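Local coordinates for protein thiosulfate reductase (Thermus thermophilus, PDB 2VPZ) that probably reduces sulfur compounds such as polysulfide or thiosulfate, using a molybdenum-bound molybdopterin guanine dinucleotide cofactor and a [4Fe-4S] cluster, at residues A[73-78]-A[215-220]. Numbering follows the deposited sequence.
With MGD (2-amino-5,6-dimercapto-7-methyl-3,7,8a,9-tetrahydro-8-oxa-1,3,9,10-tetraaza-anthracen-4-one guanosine dinucleotide), chain I; SF4 (iron/sulfur cluster), chain G.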
# COMPACT_ATOMS: atom_id res chain seq x y z
N LYS A 73 33.37 -14.82 9.54
CA LYS A 73 32.60 -15.34 8.40
C LYS A 73 31.09 -15.45 8.70
O LYS A 73 30.28 -14.84 8.02
CB LYS A 73 33.17 -16.69 7.92
CG LYS A 73 34.51 -16.60 7.19
CD LYS A 73 34.79 -17.87 6.41
CE LYS A 73 35.95 -17.72 5.43
NZ LYS A 73 35.50 -17.24 4.08
N SER A 74 30.71 -16.21 9.72
CA SER A 74 29.28 -16.33 10.05
C SER A 74 28.70 -15.13 10.85
O SER A 74 27.59 -14.67 10.55
CB SER A 74 28.98 -17.65 10.77
OG SER A 74 29.91 -17.96 11.77
N ARG A 75 29.45 -14.61 11.83
CA ARG A 75 28.99 -13.53 12.74
C ARG A 75 27.58 -13.78 13.31
O ARG A 75 26.80 -12.83 13.43
CB ARG A 75 28.93 -12.16 12.07
CG ARG A 75 30.07 -11.72 11.27
CD ARG A 75 29.51 -10.61 10.46
NE ARG A 75 30.44 -9.98 9.56
CZ ARG A 75 30.08 -9.41 8.42
NH1 ARG A 75 28.80 -9.43 8.09
NH2 ARG A 75 30.98 -8.86 7.63
N GLY A 76 27.25 -15.01 13.63
CA GLY A 76 25.95 -15.33 14.17
C GLY A 76 24.89 -15.89 13.23
O GLY A 76 23.95 -16.57 13.67
N ARG A 77 25.03 -15.60 11.93
CA ARG A 77 24.13 -16.08 10.86
C ARG A 77 24.66 -17.33 10.10
O ARG A 77 25.81 -17.76 10.27
CB ARG A 77 23.84 -14.97 9.82
CG ARG A 77 24.05 -13.54 10.25
CD ARG A 77 22.84 -12.99 10.98
NE ARG A 77 22.95 -13.14 12.43
CZ ARG A 77 23.14 -12.14 13.27
NH1 ARG A 77 23.23 -10.91 12.80
NH2 ARG A 77 23.24 -12.34 14.58
N LEU A 78 23.80 -17.88 9.24
CA LEU A 78 24.05 -19.07 8.42
C LEU A 78 23.08 -19.10 7.22
O LEU A 78 21.90 -18.72 7.35
CB LEU A 78 23.89 -20.36 9.28
CG LEU A 78 24.98 -21.46 9.29
CD1 LEU A 78 26.38 -20.83 9.51
CD2 LEU A 78 24.69 -22.52 10.39
N HIS A 215 26.86 -17.48 -0.61
CA HIS A 215 28.06 -17.40 0.26
C HIS A 215 27.65 -16.45 1.38
O HIS A 215 27.31 -15.28 1.17
CB HIS A 215 29.32 -16.88 -0.52
CG HIS A 215 30.13 -17.93 -1.19
ND1 HIS A 215 31.01 -17.69 -2.22
CD2 HIS A 215 30.17 -19.25 -0.99
CE1 HIS A 215 31.55 -18.82 -2.63
NE2 HIS A 215 31.05 -19.78 -1.89
N ASN A 216 27.70 -17.00 2.58
CA ASN A 216 27.29 -16.29 3.79
C ASN A 216 27.60 -14.81 3.95
O ASN A 216 26.73 -13.94 3.75
CB ASN A 216 27.75 -17.03 5.04
CG ASN A 216 26.97 -16.63 6.28
OD1 ASN A 216 26.20 -15.68 6.23
ND2 ASN A 216 27.16 -17.37 7.38
N THR A 217 28.85 -14.51 4.30
CA THR A 217 29.31 -13.15 4.58
C THR A 217 29.06 -12.12 3.49
O THR A 217 28.73 -10.95 3.79
CB THR A 217 30.84 -13.09 4.95
OG1 THR A 217 31.26 -14.30 5.55
CG2 THR A 217 31.12 -11.90 5.90
N GLN A 218 29.20 -12.52 2.23
CA GLN A 218 28.98 -11.57 1.17
C GLN A 218 27.47 -11.27 1.00
O GLN A 218 27.10 -10.23 0.48
CB GLN A 218 29.65 -11.99 -0.16
CG GLN A 218 29.05 -13.17 -0.94
CD GLN A 218 29.19 -13.07 -2.50
OE1 GLN A 218 30.09 -12.39 -3.03
NE2 GLN A 218 28.31 -13.77 -3.21
N LEU A 219 26.60 -12.18 1.47
CA LEU A 219 25.14 -11.92 1.41
C LEU A 219 24.90 -10.82 2.49
O LEU A 219 24.31 -9.77 2.22
CB LEU A 219 24.32 -13.18 1.74
CG LEU A 219 22.82 -13.15 1.45
CD1 LEU A 219 22.55 -12.41 0.12
CD2 LEU A 219 22.24 -14.60 1.42
N GLN A 220 25.38 -11.09 3.70
CA GLN A 220 25.31 -10.14 4.80
C GLN A 220 25.82 -8.75 4.36
O GLN A 220 25.09 -7.77 4.48
CB GLN A 220 26.15 -10.61 5.99
CG GLN A 220 25.63 -11.84 6.67
CD GLN A 220 26.49 -12.27 7.81
OE1 GLN A 220 26.64 -13.46 8.10
NE2 GLN A 220 27.09 -11.27 8.48
PB MGD I . 28.54 -15.83 -12.40
O1B MGD I . 28.85 -16.85 -13.43
O2B MGD I . 29.23 -14.57 -12.38
O3B MGD I . 28.75 -16.78 -11.12
O3A MGD I . 28.49 -17.89 -8.85
PA MGD I . 28.97 -16.56 -9.56
O1A MGD I . 30.36 -16.47 -9.16
O2A MGD I . 28.17 -15.46 -9.06
O5' MGD I . 27.02 -15.50 -12.43
C5' MGD I . 25.91 -16.30 -12.84
C4' MGD I . 25.11 -15.26 -13.60
O4' MGD I . 25.93 -15.02 -14.73
C3' MGD I . 23.73 -15.67 -14.19
O3' MGD I . 22.71 -14.69 -13.87
C2' MGD I . 23.93 -15.69 -15.72
O2' MGD I . 22.86 -14.98 -16.34
C1' MGD I . 25.12 -14.77 -15.89
N9 MGD I . 25.76 -14.65 -17.22
C8 MGD I . 25.86 -15.63 -18.18
N7 MGD I . 26.51 -15.19 -19.29
C5 MGD I . 26.81 -13.88 -19.06
C6 MGD I . 27.42 -12.79 -19.86
O6 MGD I . 27.86 -13.09 -20.97
N1 MGD I . 27.55 -11.59 -19.31
C2 MGD I . 27.06 -11.30 -18.07
N2 MGD I . 27.21 -10.03 -17.55
N3 MGD I . 26.48 -12.25 -17.28
C4 MGD I . 26.33 -13.53 -17.70
C10 MGD I . 29.14 -19.13 -8.71
C11 MGD I . 29.75 -19.09 -7.35
O11 MGD I . 28.68 -19.13 -6.39
C12 MGD I . 30.90 -20.11 -7.14
S12 MGD I . 32.19 -20.21 -8.22
C13 MGD I . 30.96 -20.98 -6.07
S13 MGD I . 32.31 -21.98 -5.84
C14 MGD I . 29.83 -21.04 -5.07
N15 MGD I . 28.95 -22.14 -5.18
C16 MGD I . 27.67 -22.08 -4.70
C17 MGD I . 26.67 -23.21 -4.73
O17 MGD I . 27.03 -24.33 -5.18
N18 MGD I . 25.42 -23.03 -4.19
C19 MGD I . 25.09 -21.80 -3.72
N19 MGD I . 23.85 -21.65 -3.29
N20 MGD I . 25.89 -20.69 -3.68
C21 MGD I . 27.18 -20.82 -4.12
N22 MGD I . 28.03 -19.81 -4.14
C23 MGD I . 29.11 -19.71 -5.07
FE1 SF4 G . 29.03 -21.11 4.88
FE2 SF4 G . 26.62 -21.52 3.63
FE3 SF4 G . 28.96 -22.51 2.57
FE4 SF4 G . 27.92 -23.65 4.83
S1 SF4 G . 26.93 -23.63 2.75
S2 SF4 G . 30.15 -23.09 4.46
S3 SF4 G . 27.04 -21.81 5.87
S4 SF4 G . 28.40 -20.27 2.83
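T217 hydrogen-bonds to K73: OG1 of T217 donates to O of K73 at 2.7 Å, with a C=O...O angle of 112° and a tilt of 23° from the carbonyl plane. W49 NE1 is a second partner of this hydroxyl; its ring stacks on H215 and makes a cation-pi contact with K73. T217 CG2, anti to its backbone N, lies over one face of the R75 guanidinium, toward its rim, 3.5 Å from NH2. The Q220 side chain slides past R75 in the opposite direction, and R75 NH2 forms a salt bridge with D221. Closer to the cluster, N216 ND2 gives a weak hydrogen bond to O of R77 (3.2 Å, 151° at the hydrogen). N of N216 lies 3.4 Å from sulfide S4, while CD1 of L78 approaches S3 at 3.8 Å. The type I' turn from S74 to R77 is closed by the hydrogen bond from R77 N to S74 O, and S74 OG hydrogen-bonds to G52 O. H215, the N-cap residue, lies between cluster and pterin, MGD N22 over its ring centre, consistent with an electron path. Thus the Fe4S4-region loop between strand 62-67 and helix 80-84 packs on the first turn of helix 216-227 of the molybdopterin oxidoreductase region.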